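PDB 2YEQ: alkaline phosphatase D from Bacillus subtilis, which hydrolyses phosphate monoesters to an alcohol and phosphate and also acts as a phosphodiesterase, with an active site that contains iron and calcium. Local coordinates for residues D181-H186 with Y242-P247; G150-E155 with Q188-A193; G268-F273 with T322-V327. All coordinates share one frame; numbering follows the deposited sequence.

Interaction 1: D181-H186 with Y242-P247; sequences DYRNRH and YYEHMP. With EDO (1,2-ethanediol), chain B; EDO (1,2-ethanediol), chain O.
Arg-183 and Glu-244 form a salt bridge between helices 179-190 and 228-245 of the PhoD-like phosphatase domain. NE and NH2 of the guanidinium together meet both carboxylate oxygens: NE of Arg-183 donates to OE1 of Glu-244 at 2.7 Å, and NH2 of Arg-183 donates to OE2 of Glu-244, also at 2.7 Å and almost perfectly straight (179°). Both oxygens are met on their syn side and lie close to the guanidinium plane, while the two flat groups are turned somewhat against each other. The arginine chain runs extended from CG to NE (chi2 168°, chi3 166°), carrying the charge across to the second helix. Gln-240 NE2 supplies a further hydrogen bond to OE2 of Glu-244.

Two histidines make the aromatic part of the contact. CB of His-186 sits over the centre of the His-245 ring, 3.5 Å from the ring centroid, in a CH-pi contact almost along the ring normal. The imidazoles themselves are nearly parallel, with centroids 5.0 Å from each other, and are offset so far that little of either lies over the other. ND1 of His-245 is hydrogen-bonded to the carbonyl of Ala-241 one helical turn earlier, which helps to fix the rotation of the ring that receives this methylene.

Van der Waals packing continues at Tyr-242. CE1 of His-186 reaches the helix backbone at CA of Tyr-242, at 3.8 Å, and lies 3.9 Å from CD1 of the same tyrosine.

All five touching residues are buried. The paired grip therefore probably offsets much of the cost of burying the opposite charges, and its two bonds restrict rotation of the guanidinium and carboxylate against each other.

Interaction 2: G150-E155 with Q188-A193; sequences GDYIYE and QYRSDA. With FE (Fe (III) ion), chain C; CA (calcium ion), chain D.
The loop that follows strand 145-148 brings Asp-151 and Tyr-154 to the iron and calcium site, and its backbone rests on helix 179-190 through Tyr-189. OD2 of Asp-151 bridges the metals, 2.1 Å from the iron and 2.5 Å from the calcium, while OH of Tyr-154 binds the iron at 2.0 Å and is also hydrogen-bonded to OG of Ser-412. Cys-124 and His-382 also bind the iron.

The Tyr-189 ring packs against the loop backbone, its CD2 3.1 Å from O of Tyr-152. CA of Ile-153 stands over one face, offset toward the rim, in a CH-pi contact 4.0 Å from the ring centroid. With CG1 of Ile-153 between the backbone N and the carbonyl carbon (chi1 63°), CG2 is anti to that carbon and meets CG of Tyr-189. OH of Tyr-189 accepts a weak, bent hydrogen bond from N of Tyr-154 (3.3 Å, 139°); its stronger polar partner is His-171. At Arg-190, OH of Tyr-152 sits 3.2 Å above the guanidinium plane, near its rim; this hydroxyl is hydrogen-bonded to His-199, and NH1 of Arg-190 to O of His-245.

Tyr-189 is placed as a second-shell residue: it contacts the backbone of Ile-153 and of Tyr-154, itself an iron ligand, and so probably helps to position that phenol.

Interaction 3: G268-F273 with T322-V327; sequences GNLASF and TAHWNV
Phe-273 and Val-327 pair on one face of the parallel ladder between strands 271-275 and 325-329, neighbours in a mixed sheet of the phosphatase domain. The two side chains lie side by side and point the same way: the CD1 corner of the phenyl ring fits against the branch of the valine, 3.6 Å from CB of Val-327, and CE1 rests on both methyls. On the same face, Ala-271 is a low bump, its CB 4.2 Å from CB of Trp-325. CD1 of Trp-325 lies 4.3 Å from CD1 of Leu-270, and both side chains touch Val-447 of strand 440-448 in the ten-strand sheet.

The backbones are laced by Ser-272, whose N donates to O of Trp-325 and whose O receives N of Val-327, each at 2.8 Å. Leu-270 and Ala-271 form a classic beta bulge opposite Tyr-267. Ahead of the ladder, O of Asn-269 accepts from N of His-324, and the Asn-269 amide, its ND2 hydrogen-bonded to OD1 of Asn-113, stands nearly perpendicular to the His-324 ring.

On the other face, the methyl of Ala-323 fills the hollow beside the Ser-272 backbone. OG of Ser-272, anti to its backbone N (chi1 170°), is hydrogen-bonded to NE2 of His-264, and OD1 of Asn-326 to OG of Ser-321; a water bridges the two, 2.6 Å from OG of Ser-272 and 2.8 Å from OD1 of Asn-326.

Overall arrangement
From the N terminus, the loop after strand 145-148 supplies 150-155, and helix 179-190 then provides first 181-186 and next 188-193, which closes interaction 2. Interaction 1 closes later, when 242-247 at the end of helix 228-245 returns to the same helix; the two loops therefore cross. Their centres are 9 Å apart and they touch directly, His-245 O lying 2.7 Å from Arg-190 NH1 in a probable hydrogen bond. Together they tie two helices to the metal-binding loop. Interaction 3 follows in series, joining adjacent strands across a helix-containing connection. It lies on the opposite side of the chain's centre, about 31 Å from the other two between centres.

Interaction 1: D181-H186 with Y242-P247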
loop_
_atom_site.group_PDB
_atom_site.type_symbol
_atom_site.label_atom_id
_atom_site.label_comp_id
_atom_site.label_asym_id
_atom_site.label_seq_id
_atom_site.Cartn_x
_atom_site.Cartn_y
_atom_site.Cartn_z
ATOM N N ASP A 181 12.379 1.460 18.147
ATOM C CA ASP A 181 10.936 1.337 18.266
ATOM C C ASP A 181 10.295 0.936 16.890
ATOM O O ASP A 181 9.454 0.045 16.835
ATOM C CB ASP A 181 10.277 2.653 18.691
ATOM C CG ASP A 181 10.612 3.112 20.114
ATOM O OD1 ASP A 181 11.055 2.314 20.965
ATOM O OD2 ASP A 181 10.349 4.312 20.383
ATOM N N TYR A 182 10.696 1.618 15.829
ATOM C CA TYR A 182 10.169 1.349 14.479
ATOM C C TYR A 182 10.586 -0.015 13.955
ATOM O O TYR A 182 9.797 -0.715 13.314
ATOM C CB TYR A 182 10.579 2.453 13.473
ATOM C CG TYR A 182 9.670 3.641 13.551
ATOM C CD1 TYR A 182 8.467 3.672 12.837
ATOM C CD2 TYR A 182 9.998 4.748 14.341
ATOM C CE1 TYR A 182 7.597 4.766 12.927
ATOM C CE2 TYR A 182 9.144 5.839 14.448
ATOM C CZ TYR A 182 7.949 5.855 13.735
ATOM O OH TYR A 182 7.126 6.946 13.841
ATOM N N ARG A 183 11.833 -0.385 14.201
ATOM C CA ARG A 183 12.338 -1.701 13.803
ATOM C C ARG A 183 11.539 -2.815 14.480
ATOM O O ARG A 183 11.139 -3.799 13.816
ATOM C CB ARG A 183 13.817 -1.841 14.140
ATOM C CG ARG A 183 14.752 -1.107 13.239
ATOM C CD ARG A 183 16.164 -1.094 13.861
ATOM N NE ARG A 183 17.175 -0.696 12.908
ATOM C CZ ARG A 183 18.449 -0.488 13.205
ATOM N NH1 ARG A 183 18.888 -0.630 14.450
ATOM N NH2 ARG A 183 19.289 -0.173 12.256
ATOM N N ASN A 184 11.290 -2.653 15.781
ATOM C CA ASN A 184 10.548 -3.639 16.531
ATOM C C ASN A 184 9.087 -3.724 16.092
ATOM O O ASN A 184 8.484 -4.810 16.073
ATOM C CB ASN A 184 10.665 -3.398 18.045
ATOM C CG ASN A 184 12.071 -3.670 18.571
ATOM O OD1 ASN A 184 12.874 -4.309 17.888
ATOM N ND2 ASN A 184 12.383 -3.157 19.769
ATOM N N ARG A 185 8.502 -2.588 15.730
ATOM C CA ARG A 185 7.126 -2.613 15.245
ATOM C C ARG A 185 7.072 -3.323 13.874
ATOM O O ARG A 185 6.163 -4.121 13.650
ATOM C CB ARG A 185 6.569 -1.203 15.116
ATOM C CG ARG A 185 5.129 -1.133 14.655
ATOM C CD ARG A 185 4.176 -1.780 15.603
ATOM N NE ARG A 185 4.314 -1.415 17.020
ATOM C CZ ARG A 185 3.664 -0.443 17.651
ATOM N NH1 ARG A 185 2.830 0.367 16.991
ATOM N NH2 ARG A 185 3.853 -0.278 18.975
ATOM N N HIS A 186 7.998 -3.016 12.969
ATOM C CA HIS A 186 8.091 -3.770 11.685
ATOM C C HIS A 186 8.241 -5.274 11.935
ATOM O O HIS A 186 7.603 -6.083 11.274
ATOM C CB HIS A 186 9.212 -3.302 10.762
ATOM C CG HIS A 186 8.846 -2.115 9.920
ATOM N ND1 HIS A 186 8.456 -2.084 8.603
ATOM C CD2 HIS A 186 8.775 -0.858 10.315
ATOM C CE1 HIS A 186 8.220 -0.819 8.246
ATOM N NE2 HIS A 186 8.369 -0.064 9.287
ATOM N N TYR A 242 11.746 1.356 7.509
ATOM C CA TYR A 242 10.983 0.912 6.341
ATOM C C TYR A 242 11.914 0.321 5.296
ATOM O O TYR A 242 11.708 -0.792 4.834
ATOM C CB TYR A 242 10.198 2.082 5.762
ATOM C CG TYR A 242 9.206 1.732 4.680
ATOM C CD1 TYR A 242 7.919 1.362 4.993
ATOM C CD2 TYR A 242 9.548 1.841 3.340
ATOM C CE1 TYR A 242 6.987 1.046 3.982
ATOM C CE2 TYR A 242 8.624 1.560 2.333
ATOM C CZ TYR A 242 7.355 1.178 2.666
ATOM O OH TYR A 242 6.455 0.917 1.657
ATOM N N TYR A 243 12.964 1.058 4.940
ATOM C CA TYR A 243 13.968 0.546 4.051
ATOM C C TYR A 243 14.489 -0.827 4.525
ATOM O O TYR A 243 14.576 -1.759 3.725
ATOM C CB TYR A 243 15.154 1.517 3.870
ATOM C CG TYR A 243 16.255 0.897 3.057
ATOM C CD1 TYR A 243 16.190 0.870 1.661
ATOM C CD2 TYR A 243 17.328 0.247 3.673
ATOM C CE1 TYR A 243 17.173 0.261 0.909
ATOM C CE2 TYR A 243 18.306 -0.371 2.926
ATOM C CZ TYR A 243 18.227 -0.366 1.535
ATOM O OH TYR A 243 19.211 -0.976 0.779
ATOM N N GLU A 244 14.878 -0.913 5.798
ATOM C CA GLU A 244 15.467 -2.136 6.352
ATOM C C GLU A 244 14.520 -3.328 6.159
ATOM O O GLU A 244 14.978 -4.442 6.019
ATOM C CB GLU A 244 15.826 -1.947 7.836
ATOM C CG GLU A 244 17.023 -0.996 8.026
ATOM C CD GLU A 244 17.267 -0.532 9.437
ATOM O OE1 GLU A 244 16.382 -0.724 10.294
ATOM O OE2 GLU A 244 18.366 0.061 9.678
ATOM N N HIS A 245 13.211 -3.093 6.157
ATOM C CA HIS A 245 12.253 -4.189 6.098
ATOM C C HIS A 245 11.568 -4.392 4.749
ATOM O O HIS A 245 10.732 -5.268 4.621
ATOM C CB HIS A 245 11.221 -4.065 7.218
ATOM C CG HIS A 245 11.816 -4.275 8.569
ATOM N ND1 HIS A 245 12.494 -3.280 9.236
ATOM C CD2 HIS A 245 11.909 -5.387 9.337
ATOM C CE1 HIS A 245 12.965 -3.771 10.372
ATOM N NE2 HIS A 245 12.620 -5.042 10.456
ATOM N N MET A 246 11.943 -3.620 3.743
ATOM C CA MET A 246 11.256 -3.681 2.447
ATOM C C MET A 246 12.196 -4.012 1.308
ATOM O O MET A 246 13.347 -3.558 1.283
ATOM C CB MET A 246 10.569 -2.347 2.159
ATOM C CG MET A 246 9.391 -2.049 3.034
ATOM S SD MET A 246 8.092 -3.309 2.925
ATOM C CE MET A 246 6.844 -2.701 3.994
ATOM N N PRO A 247 11.704 -4.757 0.315
ATOM C CA PRO A 247 12.546 -5.172 -0.813
ATOM C C PRO A 247 12.680 -4.066 -1.862
ATOM O O PRO A 247 12.120 -4.155 -2.957
ATOM C CB PRO A 247 11.798 -6.377 -1.377
ATOM C CG PRO A 247 10.382 -6.048 -1.139
ATOM C CD PRO A 247 10.358 -5.342 0.214
HETATM C C1 EDO B . 12.282 -0.353 21.366
HETATM O O1 EDO B . 13.211 -0.074 22.432
HETATM C C2 EDO B . 10.860 -0.610 21.881
HETATM O O2 EDO B . 10.193 -1.612 21.101
HETATM C C1 EDO O . 13.579 3.971 22.982
HETATM O O1 EDO O . 12.266 3.499 23.340
HETATM C C2 EDO O . 14.305 2.961 22.089
HETATM O O2 EDO O . 15.449 3.556 21.463
#

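Interaction 2: G150-E155 with Q188-A193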
loop_
_atom_site.group_PDB
_atom_site.type_symbol
_atom_site.label_atom_id
_atom_site.label_comp_id
_atom_site.label_asym_id
_atom_site.label_seq_id
_atom_site.Cartn_x
_atom_site.Cartn_y
_atom_site.Cartn_z
ATOM N N GLY A 150 0.117 1.357 1.464
ATOM C CA GLY A 150 0.418 2.104 2.725
ATOM C C GLY A 150 -0.242 1.545 3.968
ATOM O O GLY A 150 -1.078 0.639 3.901
ATOM N N ASP A 151 0.120 2.147 5.111
ATOM C CA ASP A 151 -0.256 1.707 6.418
ATOM C C ASP A 151 0.098 0.222 6.565
ATOM O O ASP A 151 -0.689 -0.570 7.046
ATOM C CB ASP A 151 -1.722 1.977 6.716
ATOM C CG ASP A 151 -2.061 3.471 6.813
ATOM O OD1 ASP A 151 -1.184 4.316 6.587
ATOM O OD2 ASP A 151 -3.266 3.771 7.074
ATOM N N TYR A 152 1.308 -0.112 6.136
ATOM C CA TYR A 152 1.873 -1.434 6.359
ATOM C C TYR A 152 2.131 -1.711 7.840
ATOM O O TYR A 152 2.018 -2.864 8.275
ATOM C CB TYR A 152 3.151 -1.571 5.568
ATOM C CG TYR A 152 3.731 -2.959 5.507
ATOM C CD1 TYR A 152 4.484 -3.465 6.560
ATOM C CD2 TYR A 152 3.570 -3.758 4.369
ATOM C CE1 TYR A 152 5.053 -4.747 6.497
ATOM C CE2 TYR A 152 4.143 -5.056 4.299
ATOM C CZ TYR A 152 4.879 -5.533 5.373
ATOM O OH TYR A 152 5.438 -6.787 5.325
ATOM N N ILE A 153 2.517 -0.674 8.599
ATOM C CA ILE A 153 2.474 -0.706 10.063
ATOM C C ILE A 153 1.659 0.471 10.564
ATOM O O ILE A 153 1.394 1.390 9.792
ATOM C CB ILE A 153 3.877 -0.615 10.719
ATOM C CG1 ILE A 153 4.552 0.731 10.390
ATOM C CG2 ILE A 153 4.760 -1.801 10.294
ATOM C CD1 ILE A 153 5.738 1.079 11.319
ATOM N N TYR A 154 1.236 0.406 11.832
ATOM C CA TYR A 154 0.653 1.532 12.547
ATOM C C TYR A 154 1.576 1.807 13.749
ATOM O O TYR A 154 2.269 0.894 14.229
ATOM C CB TYR A 154 -0.790 1.263 13.009
ATOM C CG TYR A 154 -1.798 1.275 11.870
ATOM C CD1 TYR A 154 -1.787 0.270 10.886
ATOM C CD2 TYR A 154 -2.716 2.305 11.743
ATOM C CE1 TYR A 154 -2.677 0.277 9.829
ATOM C CE2 TYR A 154 -3.635 2.333 10.680
ATOM C CZ TYR A 154 -3.594 1.325 9.715
ATOM O OH TYR A 154 -4.485 1.316 8.682
ATOM N N GLU A 155 1.548 3.048 14.220
ATOM C CA GLU A 155 2.532 3.566 15.178
ATOM C C GLU A 155 2.102 3.545 16.624
ATOM O O GLU A 155 2.918 3.794 17.533
ATOM C CB GLU A 155 2.917 4.995 14.766
ATOM C CG GLU A 155 1.906 6.089 15.202
ATOM C CD GLU A 155 0.781 6.315 14.195
ATOM O OE1 GLU A 155 0.575 5.442 13.313
ATOM O OE2 GLU A 155 0.074 7.351 14.307
ATOM N N GLN A 188 7.170 -6.924 14.603
ATOM C CA GLN A 188 5.919 -7.463 15.126
ATOM C C GLN A 188 4.976 -7.846 13.989
ATOM O O GLN A 188 4.397 -8.922 14.003
ATOM C CB GLN A 188 5.194 -6.484 16.043
ATOM C CG GLN A 188 3.824 -6.977 16.469
ATOM C CD GLN A 188 3.130 -6.068 17.463
ATOM O OE1 GLN A 188 3.130 -4.842 17.298
ATOM N NE2 GLN A 188 2.515 -6.666 18.501
ATOM N N TYR A 189 4.793 -6.922 13.050
ATOM C CA TYR A 189 3.889 -7.113 11.904
ATOM C C TYR A 189 4.384 -8.211 10.974
ATOM O O TYR A 189 3.622 -9.082 10.591
ATOM C CB TYR A 189 3.716 -5.785 11.111
ATOM C CG TYR A 189 2.681 -4.844 11.712
ATOM C CD1 TYR A 189 2.788 -4.404 13.024
ATOM C CD2 TYR A 189 1.628 -4.358 10.952
ATOM C CE1 TYR A 189 1.857 -3.545 13.570
ATOM C CE2 TYR A 189 0.679 -3.508 11.487
ATOM C CZ TYR A 189 0.814 -3.073 12.794
ATOM O OH TYR A 189 -0.134 -2.240 13.342
ATOM N N ARG A 190 5.673 -8.163 10.637
ATOM C CA ARG A 190 6.280 -9.052 9.671
ATOM C C ARG A 190 6.461 -10.499 10.211
ATOM O O ARG A 190 6.712 -11.412 9.430
ATOM C CB ARG A 190 7.612 -8.458 9.214
ATOM C CG ARG A 190 8.295 -9.119 8.037
ATOM C CD ARG A 190 7.372 -9.129 6.825
ATOM N NE ARG A 190 7.996 -8.933 5.532
ATOM C CZ ARG A 190 8.729 -7.887 5.133
ATOM N NH1 ARG A 190 9.044 -6.883 5.942
ATOM N NH2 ARG A 190 9.220 -7.875 3.901
ATOM N N SER A 191 6.316 -10.685 11.525
ATOM C CA SER A 191 6.403 -11.994 12.168
ATOM C C SER A 191 5.172 -12.869 11.854
ATOM O O SER A 191 5.182 -14.062 12.111
ATOM C CB SER A 191 6.449 -11.821 13.703
ATOM O OG SER A 191 7.723 -11.390 14.087
ATOM N N ASP A 192 4.090 -12.240 11.420
ATOM C CA ASP A 192 2.853 -12.952 11.151
ATOM C C ASP A 192 3.059 -13.903 9.974
ATOM O O ASP A 192 3.479 -13.477 8.910
ATOM C CB ASP A 192 1.739 -11.967 10.838
ATOM C CG ASP A 192 0.429 -12.657 10.617
ATOM O OD1 ASP A 192 0.303 -13.263 9.529
ATOM O OD2 ASP A 192 -0.438 -12.617 11.517
ATOM N N ALA A 193 2.726 -15.177 10.180
ATOM C CA ALA A 193 2.991 -16.256 9.209
ATOM C C ALA A 193 2.294 -16.021 7.880
ATOM O O ALA A 193 2.835 -16.355 6.828
ATOM C CB ALA A 193 2.585 -17.648 9.793
HETATM FE FE FE C . -5.120 2.742 7.438
HETATM CA CA CA D . -3.480 5.945 5.825
HETATM O O HOH W 1 -3.272 4.038 4.114
#

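Interaction 3: G268-F273 with T322-V327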
loop_
_atom_site.group_PDB
_atom_site.type_symbol
_atom_site.label_atom_id
_atom_site.label_comp_id
_atom_site.label_asym_id
_atom_site.label_seq_id
_atom_site.Cartn_x
_atom_site.Cartn_y
_atom_site.Cartn_z
ATOM N N GLY A 268 5.819 -4.801 -19.899
ATOM C CA GLY A 268 5.816 -4.896 -21.355
ATOM C C GLY A 268 5.240 -3.622 -21.958
ATOM O O GLY A 268 5.570 -2.518 -21.519
ATOM N N ASN A 269 4.362 -3.770 -22.946
ATOM C CA ASN A 269 3.617 -2.637 -23.485
ATOM C C ASN A 269 2.202 -2.627 -22.981
ATOM O O ASN A 269 1.374 -1.874 -23.470
ATOM C CB ASN A 269 3.612 -2.669 -25.015
ATOM C CG ASN A 269 2.757 -3.812 -25.589
ATOM O OD1 ASN A 269 2.156 -4.624 -24.856
ATOM N ND2 ASN A 269 2.716 -3.886 -26.912
ATOM N N LEU A 270 1.902 -3.478 -22.019
ATOM C CA LEU A 270 0.553 -3.562 -21.512
ATOM C C LEU A 270 0.210 -2.421 -20.525
ATOM O O LEU A 270 -0.897 -1.861 -20.567
ATOM C CB LEU A 270 0.341 -4.922 -20.838
ATOM C CG LEU A 270 -1.034 -5.274 -20.275
ATOM C CD1 LEU A 270 -2.118 -5.233 -21.341
ATOM C CD2 LEU A 270 -0.999 -6.674 -19.581
ATOM N N ALA A 271 1.111 -2.133 -19.590
ATOM C CA ALA A 271 0.770 -1.175 -18.515
ATOM C C ALA A 271 2.013 -0.445 -18.028
ATOM O O ALA A 271 3.063 -1.070 -17.824
ATOM C CB ALA A 271 0.075 -1.877 -17.358
ATOM N N SER A 272 1.877 0.872 -17.883
ATOM C CA SER A 272 2.908 1.749 -17.331
ATOM C C SER A 272 2.461 2.132 -15.913
ATOM O O SER A 272 1.365 2.660 -15.730
ATOM C CB SER A 272 3.057 2.984 -18.221
ATOM O OG SER A 272 3.865 3.988 -17.627
ATOM N N PHE A 273 3.291 1.815 -14.915
ATOM C CA PHE A 273 2.922 1.975 -13.503
ATOM C C PHE A 273 3.727 3.123 -12.900
ATOM O O PHE A 273 4.946 3.094 -12.938
ATOM C CB PHE A 273 3.235 0.705 -12.730
ATOM C CG PHE A 273 2.287 -0.421 -13.012
ATOM C CD1 PHE A 273 1.103 -0.520 -12.332
ATOM C CD2 PHE A 273 2.589 -1.380 -13.974
ATOM C CE1 PHE A 273 0.213 -1.554 -12.582
ATOM C CE2 PHE A 273 1.706 -2.429 -14.232
ATOM C CZ PHE A 273 0.511 -2.505 -13.537
ATOM N N THR A 322 3.439 4.727 -24.247
ATOM C CA THR A 322 2.673 4.127 -25.332
ATOM C C THR A 322 2.028 2.827 -24.877
ATOM O O THR A 322 1.554 2.062 -25.707
ATOM C CB THR A 322 3.566 3.837 -26.530
ATOM O OG1 THR A 322 4.672 3.047 -26.098
ATOM C CG2 THR A 322 4.081 5.129 -27.140
ATOM N N ALA A 323 1.994 2.576 -23.570
ATOM C CA ALA A 323 1.398 1.351 -23.047
ATOM C C ALA A 323 -0.098 1.383 -23.212
ATOM O O ALA A 323 -0.671 2.444 -23.349
ATOM C CB ALA A 323 1.766 1.153 -21.566
ATOM N N HIS A 324 -0.736 0.212 -23.184
ATOM C CA HIS A 324 -2.203 0.119 -23.226
ATOM C C HIS A 324 -2.898 0.735 -22.026
ATOM O O HIS A 324 -4.059 1.139 -22.135
ATOM C CB HIS A 324 -2.671 -1.336 -23.349
ATOM C CG HIS A 324 -2.366 -1.944 -24.683
ATOM N ND1 HIS A 324 -3.013 -1.560 -25.836
ATOM C CD2 HIS A 324 -1.451 -2.873 -25.055
ATOM C CE1 HIS A 324 -2.519 -2.236 -26.861
ATOM N NE2 HIS A 324 -1.563 -3.032 -26.415
ATOM N N TRP A 325 -2.209 0.783 -20.879
ATOM C CA TRP A 325 -2.763 1.368 -19.661
ATOM C C TRP A 325 -1.719 2.229 -18.930
ATOM O O TRP A 325 -0.514 1.955 -18.976
ATOM C CB TRP A 325 -3.239 0.271 -18.722
ATOM C CG TRP A 325 -4.326 -0.593 -19.301
ATOM C CD1 TRP A 325 -4.171 -1.784 -19.943
ATOM C CD2 TRP A 325 -5.712 -0.308 -19.317
ATOM N NE1 TRP A 325 -5.394 -2.276 -20.348
ATOM C CE2 TRP A 325 -6.359 -1.386 -19.973
ATOM C CE3 TRP A 325 -6.483 0.751 -18.838
ATOM C CZ2 TRP A 325 -7.730 -1.419 -20.165
ATOM C CZ3 TRP A 325 -7.825 0.712 -19.010
ATOM C CH2 TRP A 325 -8.450 -0.370 -19.671
ATOM N N ASN A 326 -2.201 3.276 -18.277
ATOM C CA ASN A 326 -1.360 4.164 -17.449
ATOM C C ASN A 326 -1.935 4.085 -16.063
ATOM O O ASN A 326 -3.126 4.292 -15.876
ATOM C CB ASN A 326 -1.425 5.590 -17.975
ATOM C CG ASN A 326 -0.677 5.756 -19.246
ATOM O OD1 ASN A 326 0.530 5.557 -19.287
ATOM N ND2 ASN A 326 -1.386 6.135 -20.319
ATOM N N VAL A 327 -1.112 3.694 -15.096
ATOM C CA VAL A 327 -1.616 3.365 -13.759
ATOM C C VAL A 327 -0.951 4.292 -12.737
ATOM O O VAL A 327 0.248 4.536 -12.835
ATOM C CB VAL A 327 -1.328 1.897 -13.412
ATOM C CG1 VAL A 327 -1.924 1.504 -12.025
ATOM C CG2 VAL A 327 -1.895 0.968 -14.529
HETATM O O HOH W 2 2.543 6.213 -17.424
#